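Local coordinates for protein alpha-pyrone synthesis polyketide synthase-like Pks18 (Mycobacterium tuberculosis, PDB 1TED) that probably extends medium- and long-chain acyl-CoA starters with malonyl-CoA, as a homodimeric type III polyketide synthase, to give tri- and tetraketide alpha-pyrones, at residues D308-H313 against R325-S330; V249-S254 against W298-Q303. One frame throughout, in Å; residues are numbered along the deposited sequence.

Contact 1 (D308-H313 against R325-S330)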
ATOM      1  N   ASP A 308      13.548  28.092  -6.103  1.00 31.98           N
ATOM      2  CA  ASP A 308      12.386  28.907  -6.498  1.00 32.90           C
ATOM      3  C   ASP A 308      11.251  27.925  -6.208  1.00 34.86           C
ATOM      4  O   ASP A 308      11.279  26.805  -6.713  1.00 40.10           O
ATOM      5  CB  ASP A 308      12.317  29.161  -8.010  1.00 31.75           C
ATOM      6  CG  ASP A 308      13.658  29.451  -8.640  1.00 32.63           C
ATOM      7  OD1 ASP A 308      14.190  30.565  -8.426  1.00 35.83           O
ATOM      8  OD2 ASP A 308      14.166  28.563  -9.367  1.00 27.04           O
ATOM      9  N   LEU A 309      10.258  28.297  -5.422  1.00 33.92           N
ATOM     10  CA  LEU A 309       9.160  27.358  -5.151  1.00 32.05           C
ATOM     11  C   LEU A 309       9.426  26.347  -4.046  1.00 29.51           C
ATOM     12  O   LEU A 309      10.334  25.517  -4.123  1.00 30.34           O
ATOM     13  CB  LEU A 309       8.769  26.557  -6.405  1.00 31.31           C
ATOM     14  CG  LEU A 309       8.427  27.246  -7.729  1.00 30.61           C
ATOM     15  CD1 LEU A 309       8.153  26.197  -8.795  1.00 26.40           C
ATOM     16  CD2 LEU A 309       7.230  28.150  -7.540  1.00 30.77           C
ATOM     17  N   TRP A 310       8.603  26.423  -3.019  1.00 28.43           N
ATOM     18  CA  TRP A 310       8.674  25.507  -1.912  1.00 26.32           C
ATOM     19  C   TRP A 310       7.270  24.945  -1.772  1.00 26.01           C
ATOM     20  O   TRP A 310       6.366  25.610  -1.271  1.00 27.23           O
ATOM     21  CB  TRP A 310       9.117  26.228  -0.641  1.00 24.54           C
ATOM     22  CG  TRP A 310      10.589  26.556  -0.647  1.00 26.29           C
ATOM     23  CD1 TRP A 310      11.172  27.736  -1.021  1.00 26.14           C
ATOM     24  CD2 TRP A 310      11.666  25.671  -0.304  1.00 25.73           C
ATOM     25  NE1 TRP A 310      12.539  27.638  -0.934  1.00 25.15           N
ATOM     26  CE2 TRP A 310      12.868  26.381  -0.497  1.00 26.22           C
ATOM     27  CE3 TRP A 310      11.728  24.345   0.145  1.00 25.33           C
ATOM     28  CZ2 TRP A 310      14.125  25.810  -0.256  1.00 25.65           C
ATOM     29  CZ3 TRP A 310      12.981  23.774   0.383  1.00 26.64           C
ATOM     30  CH2 TRP A 310      14.160  24.511   0.182  1.00 26.51           C
ATOM     31  N   ALA A 311       7.084  23.726  -2.264  1.00 27.10           N
ATOM     32  CA  ALA A 311       5.789  23.057  -2.183  1.00 27.77           C
ATOM     33  C   ALA A 311       5.725  22.332  -0.845  1.00 27.77           C
ATOM     34  O   ALA A 311       5.924  21.113  -0.755  1.00 29.68           O
ATOM     35  CB  ALA A 311       5.619  22.068  -3.353  1.00 24.67           C
ATOM     36  N   ILE A 312       5.463  23.106   0.201  1.00 27.96           N
ATOM     37  CA  ILE A 312       5.373  22.575   1.547  1.00 27.10           C
ATOM     38  C   ILE A 312       3.980  22.024   1.786  1.00 28.53           C
ATOM     39  O   ILE A 312       2.991  22.720   1.569  1.00 29.62           O
ATOM     40  CB  ILE A 312       5.655  23.678   2.584  1.00 27.67           C
ATOM     41  CG1 ILE A 312       7.072  24.233   2.371  1.00 26.19           C
ATOM     42  CG2 ILE A 312       5.456  23.131   3.995  1.00 25.57           C
ATOM     43  CD1 ILE A 312       7.407  25.423   3.246  1.00 27.34           C
ATOM     44  N   HIS A 313       3.896  20.772   2.225  1.00 28.58           N
ATOM     45  CA  HIS A 313       2.596  20.185   2.489  1.00 28.20           C
ATOM     46  C   HIS A 313       1.764  21.095   3.389  1.00 29.13           C
ATOM     47  O   HIS A 313       2.126  21.340   4.539  1.00 27.75           O
ATOM     48  CB  HIS A 313       2.720  18.827   3.170  1.00 26.79           C
ATOM     49  CG  HIS A 313       1.404  18.294   3.632  1.00 26.27           C
ATOM     50  ND1 HIS A 313       0.386  17.983   2.755  1.00 27.39           N
ATOM     51  CD2 HIS A 313       0.886  18.152   4.874  1.00 26.31           C
ATOM     52  CE1 HIS A 313      -0.706  17.683   3.436  1.00 26.43           C
ATOM     53  NE2 HIS A 313      -0.428  17.779   4.725  1.00 30.99           N
ATOM     54  N   ARG A 325      10.233  28.193   8.984  1.00 26.42           N
ATOM     55  CA  ARG A 325      11.233  28.652   9.940  1.00 27.56           C
ATOM     56  C   ARG A 325      12.466  27.750   9.863  1.00 27.43           C
ATOM     57  O   ARG A 325      13.604  28.230   9.820  1.00 25.92           O
ATOM     58  CB  ARG A 325      10.665  28.663  11.367  1.00 27.56           C
ATOM     59  CG  ARG A 325      11.604  29.299  12.384  1.00 29.37           C
ATOM     60  CD  ARG A 325      10.918  29.552  13.710  1.00 31.60           C
ATOM     61  NE  ARG A 325      10.508  28.315  14.360  1.00 34.34           N
ATOM     62  CZ  ARG A 325      11.183  27.717  15.335  1.00 34.56           C
ATOM     63  NH1 ARG A 325      12.316  28.250  15.783  1.00 33.40           N
ATOM     64  NH2 ARG A 325      10.720  26.587  15.863  1.00 32.34           N
ATOM     65  N   SER A 326      12.221  26.443   9.818  1.00 28.07           N
ATOM     66  CA  SER A 326      13.282  25.448   9.741  1.00 27.88           C
ATOM     67  C   SER A 326      14.227  25.776   8.585  1.00 27.94           C
ATOM     68  O   SER A 326      15.446  25.698   8.725  1.00 28.26           O
ATOM     69  CB  SER A 326      12.671  24.048   9.550  1.00 28.64           C
ATOM     70  OG  SER A 326      13.646  23.017   9.645  1.00 27.24           O
ATOM     71  N   LEU A 327      13.653  26.153   7.448  1.00 26.91           N
ATOM     72  CA  LEU A 327      14.435  26.493   6.266  1.00 28.14           C
ATOM     73  C   LEU A 327      15.037  27.897   6.308  1.00 28.40           C
ATOM     74  O   LEU A 327      15.949  28.199   5.543  1.00 27.60           O
ATOM     75  CB  LEU A 327      13.559  26.370   5.015  1.00 27.65           C
ATOM     76  CG  LEU A 327      12.981  24.990   4.688  1.00 26.78           C
ATOM     77  CD1 LEU A 327      11.861  25.144   3.656  1.00 23.75           C
ATOM     78  CD2 LEU A 327      14.087  24.078   4.184  1.00 24.18           C
ATOM     79  N   GLY A 328      14.528  28.753   7.190  1.00 30.55           N
ATOM     80  CA  GLY A 328      15.035  30.114   7.268  1.00 31.74           C
ATOM     81  C   GLY A 328      14.717  30.903   6.001  1.00 34.57           C
ATOM     82  O   GLY A 328      15.498  31.745   5.554  1.00 33.77           O
ATOM     83  N   ILE A 329      13.549  30.633   5.427  1.00 35.36           N
ATOM     84  CA  ILE A 329      13.127  31.298   4.208  1.00 35.76           C
ATOM     85  C   ILE A 329      11.986  32.305   4.407  1.00 35.63           C
ATOM     86  O   ILE A 329      11.297  32.296   5.428  1.00 33.47           O
ATOM     87  CB  ILE A 329      12.732  30.234   3.158  1.00 37.97           C
ATOM     88  CG1 ILE A 329      14.003  29.570   2.635  1.00 38.19           C
ATOM     89  CG2 ILE A 329      11.930  30.843   2.034  1.00 40.60           C
ATOM     90  CD1 ILE A 329      13.813  28.803   1.371  1.00 41.38           C
ATOM     91  N   SER A 330      11.814  33.187   3.429  1.00 36.04           N
ATOM     92  CA  SER A 330      10.766  34.191   3.481  1.00 39.71           C
ATOM     93  C   SER A 330       9.395  33.521   3.474  1.00 40.41           C
ATOM     94  O   SER A 330       9.168  32.562   2.729  1.00 40.22           O
ATOM     95  CB  SER A 330      10.892  35.143   2.289  1.00 40.61           C
ATOM     96  OG  SER A 330       9.751  35.976   2.193  1.00 44.83           O
TER

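Contact 2 (V249-S254 against W298-Q303)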
ATOM      1  N   VAL A 249      11.141  15.159 -12.270  1.00 29.36           N
ATOM      2  CA  VAL A 249      11.376  14.671 -10.915  1.00 30.30           C
ATOM      3  C   VAL A 249      12.863  14.324 -10.854  1.00 31.47           C
ATOM      4  O   VAL A 249      13.288  13.221 -11.199  1.00 32.06           O
ATOM      5  CB  VAL A 249      10.502  13.427 -10.585  1.00 30.73           C
ATOM      6  CG1 VAL A 249      10.745  12.983  -9.153  1.00 30.17           C
ATOM      7  CG2 VAL A 249       9.024  13.768 -10.760  1.00 27.49           C
ATOM      8  N   ARG A 250      13.645  15.302 -10.414  1.00 31.98           N
ATOM      9  CA  ARG A 250      15.090  15.187 -10.324  1.00 32.64           C
ATOM     10  C   ARG A 250      15.633  14.265  -9.240  1.00 32.99           C
ATOM     11  O   ARG A 250      16.569  13.501  -9.492  1.00 33.18           O
ATOM     12  CB  ARG A 250      15.684  16.586 -10.155  1.00 32.29           C
ATOM     13  CG  ARG A 250      15.257  17.554 -11.263  1.00 35.46           C
ATOM     14  CD  ARG A 250      15.731  18.971 -10.996  1.00 33.21           C
ATOM     15  NE  ARG A 250      17.170  19.016 -10.765  1.00 31.85           N
ATOM     16  CZ  ARG A 250      17.867  20.133 -10.591  1.00 31.65           C
ATOM     17  NH1 ARG A 250      17.261  21.317 -10.623  1.00 28.68           N
ATOM     18  NH2 ARG A 250      19.175  20.061 -10.388  1.00 32.15           N
ATOM     19  N   SER A 251      15.059  14.332  -8.041  1.00 33.30           N
ATOM     20  CA  SER A 251      15.540  13.503  -6.942  1.00 33.33           C
ATOM     21  C   SER A 251      14.507  13.392  -5.826  1.00 34.19           C
ATOM     22  O   SER A 251      13.808  14.359  -5.525  1.00 35.13           O
ATOM     23  CB  SER A 251      16.845  14.100  -6.391  1.00 34.06           C
ATOM     24  OG  SER A 251      17.455  13.249  -5.436  1.00 37.61           O
ATOM     25  N   SER A 252      14.397  12.215  -5.217  1.00 34.28           N
ATOM     26  CA  SER A 252      13.441  12.030  -4.129  1.00 34.84           C
ATOM     27  C   SER A 252      14.187  11.635  -2.853  1.00 33.53           C
ATOM     28  O   SER A 252      15.319  11.161  -2.913  1.00 36.14           O
ATOM     29  CB  SER A 252      12.390  10.981  -4.508  1.00 34.69           C
ATOM     30  OG  SER A 252      12.964   9.701  -4.671  1.00 37.89           O
ATOM     31  N   PHE A 253      13.563  11.840  -1.699  1.00 32.91           N
ATOM     32  CA  PHE A 253      14.213  11.534  -0.423  1.00 32.01           C
ATOM     33  C   PHE A 253      13.216  11.190   0.680  1.00 30.07           C
ATOM     34  O   PHE A 253      12.066  11.621   0.651  1.00 28.90           O
ATOM     35  CB  PHE A 253      15.067  12.733   0.019  1.00 33.60           C
ATOM     36  CG  PHE A 253      14.272  14.007   0.232  1.00 33.89           C
ATOM     37  CD1 PHE A 253      13.645  14.261   1.453  1.00 33.53           C
ATOM     38  CD2 PHE A 253      14.115  14.931  -0.803  1.00 33.24           C
ATOM     39  CE1 PHE A 253      12.877  15.414   1.640  1.00 33.86           C
ATOM     40  CE2 PHE A 253      13.347  16.087  -0.628  1.00 32.69           C
ATOM     41  CZ  PHE A 253      12.728  16.329   0.595  1.00 32.62           C
ATOM     42  N   SER A 254      13.677  10.406   1.643  1.00 30.19           N
ATOM     43  CA  SER A 254      12.867   9.988   2.777  1.00 32.49           C
ATOM     44  C   SER A 254      13.759  10.082   4.008  1.00 33.87           C
ATOM     45  O   SER A 254      14.963   9.851   3.927  1.00 35.24           O
ATOM     46  CB  SER A 254      12.412   8.532   2.628  1.00 32.43           C
ATOM     47  OG  SER A 254      11.959   8.240   1.315  1.00 35.63           O
ATOM     48  N   TRP A 298      22.393  19.416  -1.234  1.00 29.09           N
ATOM     49  CA  TRP A 298      23.839  19.321  -1.398  1.00 29.95           C
ATOM     50  C   TRP A 298      24.173  18.195  -2.375  1.00 30.12           C
ATOM     51  O   TRP A 298      25.070  18.336  -3.199  1.00 29.38           O
ATOM     52  CB  TRP A 298      24.537  19.049  -0.065  1.00 29.65           C
ATOM     53  CG  TRP A 298      26.045  19.122  -0.179  1.00 31.30           C
ATOM     54  CD1 TRP A 298      26.827  20.241  -0.050  1.00 30.32           C
ATOM     55  CD2 TRP A 298      26.937  18.046  -0.500  1.00 27.74           C
ATOM     56  NE1 TRP A 298      28.143  19.924  -0.270  1.00 29.60           N
ATOM     57  CE2 TRP A 298      28.240  18.585  -0.550  1.00 28.61           C
ATOM     58  CE3 TRP A 298      26.761  16.678  -0.752  1.00 28.26           C
ATOM     59  CZ2 TRP A 298      29.369  17.801  -0.842  1.00 29.16           C
ATOM     60  CZ3 TRP A 298      27.879  15.899  -1.041  1.00 27.73           C
ATOM     61  CH2 TRP A 298      29.168  16.465  -1.083  1.00 28.45           C
ATOM     62  N   ASP A 299      23.453  17.078  -2.284  1.00 32.25           N
ATOM     63  CA  ASP A 299      23.688  15.960  -3.193  1.00 32.73           C
ATOM     64  C   ASP A 299      23.468  16.420  -4.628  1.00 31.91           C
ATOM     65  O   ASP A 299      24.007  15.837  -5.561  1.00 31.98           O
ATOM     66  CB  ASP A 299      22.739  14.788  -2.907  1.00 35.89           C
ATOM     67  CG  ASP A 299      23.061  14.064  -1.615  1.00 37.35           C
ATOM     68  OD1 ASP A 299      24.256  13.894  -1.309  1.00 41.24           O
ATOM     69  OD2 ASP A 299      22.115  13.643  -0.916  1.00 39.45           O
ATOM     70  N   ASN A 300      22.659  17.457  -4.805  1.00 30.18           N
ATOM     71  CA  ASN A 300      22.390  17.965  -6.140  1.00 29.72           C
ATOM     72  C   ASN A 300      23.043  19.313  -6.399  1.00 30.49           C
ATOM     73  O   ASN A 300      22.575  20.077  -7.239  1.00 32.65           O
ATOM     74  CB  ASN A 300      20.883  18.066  -6.370  1.00 29.57           C
ATOM     75  CG  ASN A 300      20.176  16.755  -6.126  1.00 30.01           C
ATOM     76  OD1 ASN A 300      20.002  16.334  -4.986  1.00 33.71           O
ATOM     77  ND2 ASN A 300      19.780  16.092  -7.197  1.00 30.85           N
ATOM     78  N   GLY A 301      24.120  19.600  -5.668  1.00 30.23           N
ATOM     79  CA  GLY A 301      24.858  20.841  -5.850  1.00 28.57           C
ATOM     80  C   GLY A 301      24.087  22.118  -5.589  1.00 29.36           C
ATOM     81  O   GLY A 301      24.337  23.143  -6.231  1.00 29.32           O
ATOM     82  N   LEU A 302      23.176  22.067  -4.622  1.00 29.22           N
ATOM     83  CA  LEU A 302      22.353  23.218  -4.295  1.00 28.81           C
ATOM     84  C   LEU A 302      22.266  23.486  -2.799  1.00 29.45           C
ATOM     85  O   LEU A 302      22.594  22.628  -1.973  1.00 29.20           O
ATOM     86  CB  LEU A 302      20.943  23.002  -4.844  1.00 29.28           C
ATOM     87  CG  LEU A 302      20.809  22.803  -6.354  1.00 29.33           C
ATOM     88  CD1 LEU A 302      19.474  22.124  -6.679  1.00 26.56           C
ATOM     89  CD2 LEU A 302      20.924  24.150  -7.050  1.00 28.18           C
ATOM     90  N   GLN A 303      21.822  24.696  -2.473  1.00 29.65           N
ATOM     91  CA  GLN A 303      21.628  25.148  -1.098  1.00 32.06           C
ATOM     92  C   GLN A 303      20.176  25.594  -1.078  1.00 30.68           C
ATOM     93  O   GLN A 303      19.554  25.710  -2.129  1.00 29.97           O
ATOM     94  CB  GLN A 303      22.461  26.383  -0.774  1.00 34.14           C
ATOM     95  CG  GLN A 303      23.909  26.375  -1.172  1.00 42.13           C
ATOM     96  CD  GLN A 303      24.481  27.776  -1.067  1.00 45.69           C
ATOM     97  OE1 GLN A 303      24.203  28.489  -0.103  1.00 49.13           O
ATOM     98  NE2 GLN A 303      25.271  28.180  -2.056  1.00 48.35           N
TER

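Contact 1 (D308-H313 against R325-S330)
Trp310, the first residue of its strand, provides most of the strand's side of this contact by laying its indole against the side chains of Leu327 and Ile329. CG of the tryptophan stands beside the backbone N (chi1 -75°), which turns the ring toward the end of helix 317-327. Over one face of the indole, Leu327 CD1 sits 3.9 Å from the centroid of the Trp310 six-membered ring, 22° off the normal, in a CH-pi contact. The methyl is displaced toward the rim and comes closest to Trp310 CE3, at 3.6 Å. The other Leu327 branch extends the overlap, CD2 lying 4.0 Å from Trp310 CH2. Ile329 reaches the pyrrole part obliquely and from the same side of the ring plane, its side chain crossing that of Trp310 at about a right angle; the modelled approach of its CD1 is implausibly tight, so its exact position there is doubtful. Val293 of helix 281-299 also packs on the indole, which is buried.

At Ala311 the strand makes an inverse gamma turn, with a weak bond from Ile312 N to Trp310 O (3.0 Å). Ile312 then points to the same helix end as Trp310, and its extended side chain brings CD1 to a loose 4.5 Å from Leu327 CD1. Leu327 is thereby touched by two strand residues, with Val289 and Val293 adding to its apolar surroundings.

Leu327 and Ile329 flank Gly328, whose positive phi (66°) and bond from its N to Arg325 O (2.8 Å) belong to a Schellman motif. The chain turns out of the helix there, yet both hydrophobic residues stay directed at the strand. This is apolar helix-on-sheet packing at an outer strand of the large mixed sheet in the thiolase fold.

Contact 2 (V249-S254 against W298-Q303)
Asn300 lays the end of its side chain against Ser251, bringing a loop that leaves helix 281-299 up to a strand of the thiolase-fold sheet. The meeting is one of packing: Asn300 CG lies 4.3 Å from Ser251 CB, the serine methylene facing the amide. A first torsion of -55° sets the asparagine CG beside its own backbone N and directs the amide at the strand. Leu387, on the adjoining strand 382-390, also touches Asn300, so the asparagine rests on two neighbouring strands.

The strand side is shaped by a classic beta bulge, in which Arg250 and Ser251 both face Leu387. This irregularity accompanies two consecutive side chains that head for the same loop. Arg250 extends away from the serine and bends at its third torsion (54°), leaving its guanidinium near Leu302, an oblique and rather distant approach. The charged group has its polar partner in Asp389, to which NH1 makes a salt bridge; Leu302 meets it through an apolar methyl. A little further along the strand, Phe253 packs on Val292 and Met296 of helix 281-299, continuing the attachment of helix to sheet.

A Schellman motif ends the helix and sets up the opposing loop. Leu302 N bonds back to Leu297 O, while Gly301, with positive phi, lets the chain reverse between Asn300, which reaches Ser251, and Leu302, which reaches Arg250. Leu302 also lies on Leu297, and its CD1 comes to 4.3 Å from Arg250 NH2. Within the turn, Gly301 N is 2.9 Å from Trp298 O.

In the fold
Contact 2 closes before contact 1 opens along the chain, and the two centres lie 15 Å apart, with nearest atoms about 6 Å from each other. Both reach the same mixed sheet: strand 247-256 runs inside it, strand 310-312 at one margin, with strands 382-390 and 370-378 between them. Helix 281-299 links the pair, since its end supplies one side of contact 2 while its body packs on residues of contact 1, and the chain then enters strand 310-312. Together they place the ends of helices 281-299 and 317-327 against one sheet. In contact 1 the side chain of Ile312 is about 10 Å from that of Cys175, the probable nucleophile, whereas contact 2 lies at the surface.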